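Local atomic coordinates of CIR protein (Plasmodium chabaudi chabaudi, PDB entry 6ZYV), a protein that is of unknown function but belongs to the Plasmodium interspersed repeat (PIR) family of variant antigens, probably membrane-anchored and linked to the infected red blood cell. Residues K16-C21 and D35-D40; L22-I27 and N56-A61; A61-L66 and I92-Y97; E105-L110 and L146-K151. The protein carries 5 engineered substitutions. One frame throughout, in Å; residues are numbered along the deposited sequence.

Contact 1: residues K16-C21 and D35-D40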
# COMPACT_ATOMS: atom_id res chain seq x y z
N LYS A 16 6.17 -3.91 4.11
CA LYS A 16 7.53 -3.86 4.66
C LYS A 16 8.43 -4.98 4.10
O LYS A 16 9.58 -4.74 3.72
CB LYS A 16 7.55 -3.86 6.20
CG LYS A 16 8.98 -3.78 6.76
CD LYS A 16 9.26 -2.47 7.51
CE LYS A 16 10.60 -2.43 8.23
NZ LYS A 16 11.73 -2.50 7.26
N LYS A 17 7.87 -6.20 4.00
CA LYS A 17 8.59 -7.36 3.47
C LYS A 17 9.07 -7.10 2.02
O LYS A 17 10.26 -7.23 1.74
CB LYS A 17 7.69 -8.62 3.54
CG LYS A 17 8.24 -9.74 4.42
CD LYS A 17 7.19 -10.85 4.72
CE LYS A 17 5.93 -10.35 5.43
NZ LYS A 17 4.79 -11.33 5.36
N ILE A 18 8.16 -6.64 1.13
CA ILE A 18 8.55 -6.37 -0.25
C ILE A 18 9.50 -5.16 -0.35
O ILE A 18 10.42 -5.20 -1.17
CB ILE A 18 7.35 -6.29 -1.24
CG1 ILE A 18 7.83 -6.42 -2.69
CG2 ILE A 18 6.52 -5.03 -1.05
CD1 ILE A 18 8.71 -7.64 -2.95
N ASP A 19 9.33 -4.13 0.49
CA ASP A 19 10.23 -2.98 0.49
C ASP A 19 11.69 -3.40 0.73
O ASP A 19 12.57 -3.04 -0.06
CB ASP A 19 9.81 -1.95 1.56
CG ASP A 19 8.87 -0.88 1.08
OD1 ASP A 19 8.74 -0.71 -0.14
OD2 ASP A 19 8.25 -0.20 1.94
N ASP A 20 11.95 -4.16 1.80
CA ASP A 20 13.31 -4.59 2.11
C ASP A 20 13.92 -5.45 1.00
O ASP A 20 15.13 -5.44 0.82
CB ASP A 20 13.33 -5.32 3.46
CG ASP A 20 12.75 -4.51 4.61
OD1 ASP A 20 12.71 -3.26 4.50
OD2 ASP A 20 12.31 -5.12 5.61
N CYS A 21 13.09 -6.17 0.23
CA CYS A 21 13.59 -7.08 -0.78
C CYS A 21 13.62 -6.55 -2.18
O CYS A 21 13.90 -7.35 -3.06
CB CYS A 21 12.79 -8.38 -0.74
SG CYS A 21 13.32 -9.52 0.55
N ASP A 35 15.93 -13.81 -0.40
CA ASP A 35 16.32 -13.49 -1.78
C ASP A 35 15.40 -14.10 -2.84
O ASP A 35 15.42 -13.64 -3.98
CB ASP A 35 17.77 -13.91 -2.04
CG ASP A 35 18.79 -13.11 -1.25
OD1 ASP A 35 18.45 -11.99 -0.80
OD2 ASP A 35 19.92 -13.60 -1.10
N THR A 36 14.62 -15.12 -2.49
CA THR A 36 13.73 -15.76 -3.44
C THR A 36 12.26 -15.34 -3.29
O THR A 36 11.44 -15.84 -4.06
CB THR A 36 13.90 -17.28 -3.34
OG1 THR A 36 13.62 -17.70 -2.00
CG2 THR A 36 15.30 -17.74 -3.74
N LEU A 37 11.93 -14.42 -2.36
CA LEU A 37 10.58 -13.95 -2.02
C LEU A 37 9.62 -13.80 -3.20
O LEU A 37 8.54 -14.39 -3.19
CB LEU A 37 10.64 -12.63 -1.23
CG LEU A 37 9.32 -12.14 -0.65
CD1 LEU A 37 9.03 -12.85 0.65
CD2 LEU A 37 9.36 -10.66 -0.40
N TYR A 38 10.00 -13.01 -4.22
CA TYR A 38 9.14 -12.79 -5.37
C TYR A 38 9.62 -13.47 -6.63
O TYR A 38 9.04 -13.22 -7.67
CB TYR A 38 8.93 -11.28 -5.62
CG TYR A 38 10.21 -10.48 -5.77
CD1 TYR A 38 10.91 -10.47 -6.97
CD2 TYR A 38 10.72 -9.75 -4.72
CE1 TYR A 38 12.08 -9.75 -7.12
CE2 TYR A 38 11.90 -9.02 -4.85
CZ TYR A 38 12.58 -9.02 -6.05
OH TYR A 38 13.74 -8.29 -6.18
N SER A 39 10.65 -14.34 -6.56
CA SER A 39 11.23 -15.01 -7.73
C SER A 39 10.20 -15.74 -8.59
O SER A 39 10.30 -15.69 -9.82
CB SER A 39 12.37 -15.94 -7.34
OG SER A 39 11.94 -17.02 -6.53
N ASP A 40 9.17 -16.34 -7.96
CA ASP A 40 8.07 -17.02 -8.65
C ASP A 40 7.28 -16.09 -9.58
O ASP A 40 6.60 -16.56 -10.48
CB ASP A 40 7.08 -17.59 -7.62
CG ASP A 40 7.53 -18.88 -6.93
OD1 ASP A 40 8.13 -19.75 -7.62
OD2 ASP A 40 7.27 -19.02 -5.70

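Contact 2: residues L22-I27 and N56-A61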
# COMPACT_ATOMS: atom_id res chain seq x y z
N LEU A 22 13.34 -5.26 -2.41
CA LEU A 22 13.26 -4.78 -3.79
C LEU A 22 14.58 -4.85 -4.59
O LEU A 22 14.53 -4.86 -5.82
CB LEU A 22 12.62 -3.39 -3.86
CG LEU A 22 11.52 -3.23 -4.93
CD1 LEU A 22 10.51 -4.38 -4.91
CD2 LEU A 22 10.80 -1.93 -4.76
N GLN A 23 15.74 -4.94 -3.91
CA GLN A 23 17.05 -5.11 -4.55
C GLN A 23 17.45 -3.98 -5.52
O GLN A 23 18.42 -4.12 -6.26
CB GLN A 23 17.14 -6.48 -5.25
CG GLN A 23 18.00 -7.50 -4.52
CD GLN A 23 17.40 -7.91 -3.20
OE1 GLN A 23 17.78 -7.40 -2.14
NE2 GLN A 23 16.45 -8.84 -3.24
N ILE A 24 16.71 -2.87 -5.52
CA ILE A 24 17.01 -1.74 -6.40
C ILE A 24 17.96 -0.79 -5.70
O ILE A 24 17.65 -0.27 -4.63
CB ILE A 24 15.71 -1.05 -6.87
CG1 ILE A 24 14.87 -2.00 -7.72
CG2 ILE A 24 16.01 0.24 -7.62
CD1 ILE A 24 13.53 -1.63 -7.77
N ASP A 25 19.14 -0.59 -6.30
CA ASP A 25 20.23 0.27 -5.84
C ASP A 25 19.79 1.68 -5.40
O ASP A 25 20.19 2.14 -4.32
CB ASP A 25 21.34 0.36 -6.93
CG ASP A 25 20.84 0.43 -8.37
OD1 ASP A 25 20.23 -0.56 -8.84
OD2 ASP A 25 21.08 1.47 -9.04
N THR A 26 18.97 2.35 -6.22
CA THR A 26 18.48 3.71 -5.96
C THR A 26 17.46 3.77 -4.81
O THR A 26 17.33 4.81 -4.17
CB THR A 26 17.94 4.32 -7.25
OG1 THR A 26 16.76 3.62 -7.65
CG2 THR A 26 18.95 4.28 -8.38
N ILE A 27 16.73 2.68 -4.58
CA ILE A 27 15.76 2.64 -3.48
C ILE A 27 16.30 1.73 -2.39
O ILE A 27 16.57 0.55 -2.65
CB ILE A 27 14.36 2.16 -3.93
CG1 ILE A 27 13.74 3.07 -5.00
CG2 ILE A 27 13.42 1.99 -2.71
CD1 ILE A 27 12.38 2.58 -5.52
N ASN A 56 12.77 -2.70 -13.16
CA ASN A 56 11.38 -2.76 -13.54
C ASN A 56 10.82 -4.17 -13.35
O ASN A 56 9.67 -4.31 -12.96
CB ASN A 56 11.19 -2.32 -14.97
CG ASN A 56 11.41 -0.84 -15.20
OD1 ASN A 56 11.42 -0.03 -14.27
ND2 ASN A 56 11.60 -0.47 -16.45
N ASP A 57 11.65 -5.21 -13.61
CA ASP A 57 11.28 -6.61 -13.44
C ASP A 57 11.05 -6.89 -11.95
O ASP A 57 10.10 -7.57 -11.61
CB ASP A 57 12.40 -7.55 -13.96
CG ASP A 57 12.48 -7.71 -15.46
OD1 ASP A 57 11.75 -6.98 -16.18
OD2 ASP A 57 13.30 -8.55 -15.94
N LYS A 58 11.92 -6.38 -11.08
CA LYS A 58 11.82 -6.58 -9.64
C LYS A 58 10.59 -5.88 -9.06
O LYS A 58 9.91 -6.46 -8.21
CB LYS A 58 13.10 -6.06 -8.94
CG LYS A 58 14.36 -6.84 -9.31
CD LYS A 58 15.62 -6.18 -8.74
CE LYS A 58 16.87 -6.79 -9.31
NZ LYS A 58 17.91 -5.77 -9.62
N ILE A 59 10.29 -4.65 -9.53
CA ILE A 59 9.12 -3.89 -9.09
C ILE A 59 7.85 -4.61 -9.53
O ILE A 59 6.92 -4.76 -8.75
CB ILE A 59 9.14 -2.42 -9.61
CG1 ILE A 59 10.30 -1.64 -8.98
CG2 ILE A 59 7.82 -1.72 -9.32
CD1 ILE A 59 10.66 -0.36 -9.75
N SER A 60 7.84 -5.08 -10.79
CA SER A 60 6.71 -5.80 -11.34
C SER A 60 6.43 -7.08 -10.54
O SER A 60 5.29 -7.32 -10.15
CB SER A 60 6.98 -6.13 -12.81
OG SER A 60 6.00 -6.98 -13.37
N ALA A 61 7.49 -7.87 -10.25
CA ALA A 61 7.36 -9.11 -9.49
C ALA A 61 6.94 -8.83 -8.04
O ALA A 61 6.15 -9.58 -7.49
CB ALA A 61 8.67 -9.87 -9.53

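Contact 3: residues A61-L66 and I92-Y97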
# COMPACT_ATOMS: atom_id res chain seq x y z
N ALA A 61 7.49 -7.87 -10.25
CA ALA A 61 7.36 -9.11 -9.49
C ALA A 61 6.94 -8.83 -8.04
O ALA A 61 6.15 -9.58 -7.49
CB ALA A 61 8.67 -9.87 -9.53
N GLY A 62 7.46 -7.76 -7.46
CA GLY A 62 7.13 -7.33 -6.10
C GLY A 62 5.69 -6.88 -5.95
O GLY A 62 5.05 -7.14 -4.94
N PHE A 63 5.18 -6.22 -6.99
CA PHE A 63 3.80 -5.75 -7.03
C PHE A 63 2.83 -6.94 -7.12
O PHE A 63 1.81 -6.95 -6.44
CB PHE A 63 3.61 -4.80 -8.22
CG PHE A 63 2.19 -4.31 -8.41
CD1 PHE A 63 1.70 -3.25 -7.66
CD2 PHE A 63 1.34 -4.93 -9.31
CE1 PHE A 63 0.39 -2.82 -7.82
CE2 PHE A 63 0.04 -4.50 -9.47
CZ PHE A 63 -0.43 -3.45 -8.72
N ILE A 64 3.14 -7.93 -7.96
CA ILE A 64 2.33 -9.13 -8.12
C ILE A 64 2.37 -9.96 -6.83
O ILE A 64 1.32 -10.40 -6.36
CB ILE A 64 2.77 -9.94 -9.35
CG1 ILE A 64 2.48 -9.12 -10.62
CG2 ILE A 64 2.11 -11.31 -9.40
CD1 ILE A 64 3.21 -9.65 -11.81
N TRP A 65 3.55 -10.07 -6.20
CA TRP A 65 3.66 -10.73 -4.91
C TRP A 65 2.73 -10.07 -3.86
O TRP A 65 2.01 -10.78 -3.18
CB TRP A 65 5.12 -10.74 -4.43
CG TRP A 65 5.32 -11.46 -3.13
CD1 TRP A 65 5.57 -12.79 -2.96
CD2 TRP A 65 5.28 -10.89 -1.83
NE1 TRP A 65 5.68 -13.08 -1.62
CE2 TRP A 65 5.47 -11.93 -0.90
CE3 TRP A 65 5.06 -9.59 -1.35
CZ2 TRP A 65 5.52 -11.70 0.47
CZ3 TRP A 65 5.06 -9.38 0.01
CH2 TRP A 65 5.31 -10.42 0.91
N LEU A 66 2.67 -8.72 -3.82
CA LEU A 66 1.79 -7.96 -2.93
C LEU A 66 0.35 -8.31 -3.15
O LEU A 66 -0.33 -8.59 -2.18
CB LEU A 66 1.91 -6.43 -3.13
CG LEU A 66 2.84 -5.63 -2.23
CD1 LEU A 66 2.51 -4.13 -2.33
CD2 LEU A 66 2.81 -6.15 -0.76
N ILE A 92 -1.50 -0.25 -5.48
CA ILE A 92 -1.25 0.85 -6.41
C ILE A 92 -0.73 2.10 -5.69
O ILE A 92 0.05 2.85 -6.26
CB ILE A 92 -2.50 1.08 -7.29
CG1 ILE A 92 -2.65 -0.13 -8.25
CG2 ILE A 92 -2.44 2.41 -8.07
CD1 ILE A 92 -3.97 -0.23 -8.94
N LEU A 93 -1.06 2.27 -4.41
CA LEU A 93 -0.51 3.35 -3.58
C LEU A 93 0.97 3.06 -3.36
O LEU A 93 1.80 3.96 -3.50
CB LEU A 93 -1.26 3.43 -2.23
CG LEU A 93 -0.71 4.46 -1.24
CD1 LEU A 93 -0.82 5.89 -1.83
CD2 LEU A 93 -1.44 4.35 0.14
N TRP A 94 1.33 1.79 -3.06
CA TRP A 94 2.72 1.39 -2.87
C TRP A 94 3.48 1.58 -4.18
O TRP A 94 4.60 2.10 -4.17
CB TRP A 94 2.82 -0.08 -2.40
CG TRP A 94 4.23 -0.61 -2.36
CD1 TRP A 94 5.16 -0.38 -1.39
CD2 TRP A 94 4.88 -1.39 -3.38
NE1 TRP A 94 6.33 -1.03 -1.71
CE2 TRP A 94 6.18 -1.66 -2.93
CE3 TRP A 94 4.47 -1.95 -4.61
CZ2 TRP A 94 7.09 -2.45 -3.68
CZ3 TRP A 94 5.37 -2.70 -5.36
CH2 TRP A 94 6.67 -2.94 -4.90
N LEU A 95 2.87 1.18 -5.31
CA LEU A 95 3.48 1.30 -6.62
C LEU A 95 3.77 2.77 -6.95
O LEU A 95 4.84 3.08 -7.46
CB LEU A 95 2.59 0.63 -7.68
CG LEU A 95 3.18 0.58 -9.09
CD1 LEU A 95 4.54 -0.10 -9.12
CD2 LEU A 95 2.19 -0.07 -10.07
N SER A 96 2.84 3.69 -6.59
CA SER A 96 3.02 5.13 -6.80
C SER A 96 4.20 5.64 -6.00
O SER A 96 4.98 6.44 -6.50
CB SER A 96 1.76 5.90 -6.39
OG SER A 96 0.68 5.40 -7.15
N TYR A 97 4.33 5.18 -4.75
CA TYR A 97 5.44 5.53 -3.88
C TYR A 97 6.77 5.08 -4.53
O TYR A 97 7.70 5.86 -4.58
CB TYR A 97 5.22 4.95 -2.46
CG TYR A 97 6.50 4.61 -1.73
CD1 TYR A 97 7.27 5.59 -1.15
CD2 TYR A 97 6.96 3.29 -1.68
CE1 TYR A 97 8.47 5.29 -0.52
CE2 TYR A 97 8.17 2.98 -1.09
CZ TYR A 97 8.93 3.98 -0.49
OH TYR A 97 10.13 3.67 0.12

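Contact 4: residues E105-L110 and L146-K151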
# COMPACT_ATOMS: atom_id res chain seq x y z
N GLU A 105 11.00 8.03 -13.28
CA GLU A 105 9.69 7.40 -13.17
C GLU A 105 8.89 8.31 -12.22
O GLU A 105 9.46 9.19 -11.58
CB GLU A 105 9.76 5.96 -12.60
CG GLU A 105 10.41 4.90 -13.49
CD GLU A 105 9.76 4.49 -14.81
OE1 GLU A 105 8.57 4.79 -15.03
OE2 GLU A 105 10.47 3.85 -15.62
N GLY A 106 7.60 8.08 -12.10
CA GLY A 106 6.75 8.83 -11.18
C GLY A 106 5.29 8.50 -11.35
O GLY A 106 4.95 7.61 -12.15
N ILE A 107 4.41 9.25 -10.67
CA ILE A 107 2.98 9.02 -10.82
C ILE A 107 2.55 9.28 -12.28
O ILE A 107 1.76 8.50 -12.82
CB ILE A 107 2.13 9.76 -9.76
CG1 ILE A 107 2.41 9.15 -8.37
CG2 ILE A 107 0.65 9.65 -10.10
CD1 ILE A 107 2.25 10.08 -7.26
N HIS A 108 3.23 10.23 -12.97
CA HIS A 108 3.03 10.55 -14.38
C HIS A 108 3.38 9.39 -15.33
O HIS A 108 2.89 9.38 -16.45
CB HIS A 108 3.82 11.81 -14.76
CG HIS A 108 5.30 11.63 -14.63
ND1 HIS A 108 5.91 11.46 -13.40
CD2 HIS A 108 6.25 11.59 -15.60
CE1 HIS A 108 7.20 11.31 -13.65
NE2 HIS A 108 7.45 11.39 -14.96
N THR A 109 4.19 8.41 -14.89
CA THR A 109 4.52 7.23 -15.68
C THR A 109 3.83 5.96 -15.16
O THR A 109 4.12 4.90 -15.67
CB THR A 109 6.04 6.98 -15.75
OG1 THR A 109 6.54 6.52 -14.49
CG2 THR A 109 6.82 8.19 -16.20
N LEU A 110 2.99 6.05 -14.10
CA LEU A 110 2.31 4.91 -13.51
C LEU A 110 1.45 4.11 -14.51
O LEU A 110 1.58 2.89 -14.57
CB LEU A 110 1.48 5.38 -12.30
CG LEU A 110 0.50 4.39 -11.68
CD1 LEU A 110 1.24 3.23 -11.04
CD2 LEU A 110 -0.36 5.07 -10.65
N LEU A 146 -6.88 7.97 -9.69
CA LEU A 146 -6.90 8.57 -8.38
C LEU A 146 -5.49 8.99 -7.96
O LEU A 146 -5.35 10.05 -7.38
CB LEU A 146 -7.49 7.63 -7.35
CG LEU A 146 -8.99 7.60 -7.29
CD1 LEU A 146 -9.47 6.46 -6.42
CD2 LEU A 146 -9.57 8.99 -6.88
N MET A 147 -4.47 8.18 -8.25
CA MET A 147 -3.09 8.55 -7.92
C MET A 147 -2.66 9.79 -8.68
O MET A 147 -1.99 10.64 -8.11
CB MET A 147 -2.10 7.38 -8.11
CG MET A 147 -2.46 6.14 -7.30
SD MET A 147 -2.29 6.28 -5.51
CE MET A 147 -3.96 6.64 -5.01
N ASN A 148 -3.08 9.91 -9.96
CA ASN A 148 -2.79 11.05 -10.80
C ASN A 148 -3.55 12.29 -10.37
O ASN A 148 -2.99 13.37 -10.40
CB ASN A 148 -3.06 10.74 -12.28
CG ASN A 148 -1.89 10.06 -12.92
OD1 ASN A 148 -0.99 10.73 -13.46
ND2 ASN A 148 -1.84 8.73 -12.84
N MET A 149 -4.81 12.13 -9.96
CA MET A 149 -5.62 13.26 -9.48
C MET A 149 -5.06 13.87 -8.19
O MET A 149 -5.25 15.05 -7.93
CB MET A 149 -7.07 12.81 -9.23
CG MET A 149 -7.90 12.51 -10.49
SD MET A 149 -7.79 13.72 -11.83
CE MET A 149 -8.86 12.91 -13.11
N ASN A 150 -4.38 13.06 -7.38
CA ASN A 150 -3.80 13.47 -6.11
C ASN A 150 -2.26 13.47 -6.17
O ASN A 150 -1.65 13.46 -5.11
CB ASN A 150 -4.22 12.44 -5.02
CG ASN A 150 -5.69 12.46 -4.64
OD1 ASN A 150 -6.19 13.42 -4.05
ND2 ASN A 150 -6.41 11.40 -4.94
N LYS A 151 -1.63 13.43 -7.38
CA LYS A 151 -0.18 13.27 -7.54
C LYS A 151 0.65 14.20 -6.66
O LYS A 151 1.64 13.74 -6.09
CB LYS A 151 0.27 13.32 -9.00
CG LYS A 151 -0.01 14.61 -9.75
CD LYS A 151 0.62 14.54 -11.14
CE LYS A 151 0.06 15.56 -12.08
NZ LYS A 151 -1.21 15.10 -12.70
O HOH W 1 0.25 7.77 -14.97

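Contact 1: residues K16-C21 and D35-D40
At Tyr38, CG sits between the backbone N and the carbonyl carbon (chi1 55°), while at Ile18, CG1 stands anti to the backbone N (chi1 -163°), and the next torsion sets CD1 against the tyrosine. The two side chains cross at about a right angle, and Ile18 CD1 comes to 3.4 Å from Tyr38 CD2, meeting the ring obliquely. CE2, the next carbon of that ring, is engaged by the backbone of Cys21, the first residue to leave the helical conformation after helix 8-20. Cys21 O lies in the plane of the ring at its edge, 3.2 Å from Tyr38 CE2. The same oxygen accepts a hydrogen bond from Tyr38 OH at 3.3 Å, with the hydroxyl in the carbonyl plane and a C=O...O angle of 150°. This rather long bond ties the helix end to the 35-40 turn. Leu37 adds an apolar wedge beside the ring: its CD2 is 4.0 Å from Ile18 CD1 and 4.1 Å from Cys21 CB.

The turn bearing both side chains is braced from within, because Thr36 O accepts from both the N and the OG of Ser39. Cys21 is in turn fixed covalently through its SG to Cys32, so a disulfide and a tyrosine hydrogen bond converge on one residue of this strand-free, mainly helical ectodomain. Helix 55-71 lies alongside, where Tyr38 rests on Lys58 and Ala61, Leu37 on Trp65, and Ile18 on Leu66. Ile18 also touches Trp94 of helix 81-101, so the contact lies where helices 8-20, 55-71 and 81-101 come together.

Contact 2: residues L22-I27 and N56-A61
A loop-on-helix contact of the all-alpha PIR ectodomain joins Leu22, Gln23 and Ile24, in the irregular chain that leaves helix 8-20, to Lys58 and Ile59 near the start of helix 55-71. It has a mainly hydrophobic inner part and a lysine laid over the outer part. Gln23 adopts a left-handed backbone conformation (phi 59°), which turns the chain between Leu22 and Ile24 where it runs past the helix.

Lys58 points at the loop, with its CG anti to the carbonyl carbon (chi1 -65°), and its aliphatic chain stays extended as far as CE. Lys58 CD lies 3.4 Å from Leu22 O and 3.8 Å from Gln23 CB, so the methylene chain covers a backbone carbonyl on one residue and a side-chain root on the next. The chain bends at its last torsion, and Lys58 NZ ends 3.8 Å from Gln23 O. Asp25 carries an opposite charge nearby, but its OD1 remains 5.8 Å from Lys58 NZ, so any attraction would act without direct contact.

Below the lysine the contact is buried and apolar. Leu22 CD2 comes to 4.3 Å from Ile59 CG1, and both residues also lean on Ile98 of helix 81-101. Phe113 of helix 110-118 touches Ile59 as well. Ile24 and Ile59 cross at about a right angle, and here the packing is tight: the terminal methyl CD1 of Ile24 lies 3.4 Å from Ile59 CG1 and 3.7 Å from Ile59 CD1.

Contact 3: residues A61-L66 and I92-Y97
Phe63 leans across from helix 55-71 onto helix 81-101, touching Trp94, Leu95 and Ile92 in turn. Its CB lies 4.0 Å from Trp94 CZ3. CG stands anti to the backbone N (chi1 177°); beyond it, Phe63 CD1 meets Leu95 CB at 4.0 Å. Leu95 CD2 sits over one face of the ring, 4.3 Å from its centroid and 25° off the normal, a CH-pi contact. Farther out, CE1 has Ile92 N in the ring plane at its edge, and Phe63 CZ, at the tip, reaches Ile92 CG1 at 4.0 Å.

Beside the phenyl ring, the indole of Trp94 reaches back the other way, and its CH2 passes 4.2 Å from Gly62 C. Leu66 CD1 rides 3.5 Å above the indole plane, offset toward the rim.

The pair is an antiparallel helix packing, with local axes 10.6 Å apart and at 158°, in the buried middle of the domain. Trp94 NE1 is hydrogen-bonded to Asp19 of helix 8-20, whose Ile15 also touches Trp94. Tyr114 of helix 110-118 meets the Phe63 ring, and helix 134-149 packs on Ile92.

Contact 4: residues E105-L110 and L146-K151
This is a partly buried loop-on-helix contact, in which Ile107 and Leu110, just ahead of and at the start of helix 110-118, pack against Met147, Asn148 and Lys151 around the C-terminal end of helix 134-149. Ile107 is its apolar centre. The branch methyl Ile107 CG2, anti to the backbone N, settles against the helix end, 3.5 Å from Met147 O. Ile107 CG2 also lies 3.8 Å from Asn148 CG and 3.9 Å from Lys151 CB. On the other branch, Ile107 CD1 approaches the backbone of Lys151. Leu110 extends the apolar patch from one turn further on, its CD2 lying 3.8 Å from Met147 CB as the two side chains cross at a slant.

On the outer side the contact is polar and water-mediated. A water donates to Ile107 O at 2.7 Å and accepts from Asn148 ND2 at 3.1 Å, bridging loop and helix. Ile107 O also receives the backbone N of Leu110, and Asn148 ND2 is bonded to Ile144 O one turn earlier, so both ends of the bridge are anchored. The helix terminus is secured separately: Leu146 O accepts Asn150 N and Asn150 ND2 from opposite faces of its plane, and that amide also reaches Ser207 O.

Several helices surround the site. Leu110 and Met147 both press on Ser96 of helix 81-101, Ile107 and Met147 share Ile154 of helix 154-174, and Met147 touches Ile211 of helix 206-211, which places the contact at the meeting of five helices.

In the fold
From the N terminus, contact 1 closes the disulfide-containing loop that follows helix 8-20. Contact 2 opens inside that loop and closes on helix 55-71, so the two cross, their segments alternating along the chain; they touch where Tyr38 OH comes near Leu22 O. Contact 3 begins on the residue that ends contact 2 and joins helix 55-71 to helix 81-101 across their connection. Contact 4 follows in series, closing a longer, mostly helical excursion between the start of helix 110-118 and the end of helix 134-149. Contacts 3 and 4 meet where Leu95 packs on Leu110, whereas contacts 1 and 4 lie about 24 Å apart between centres.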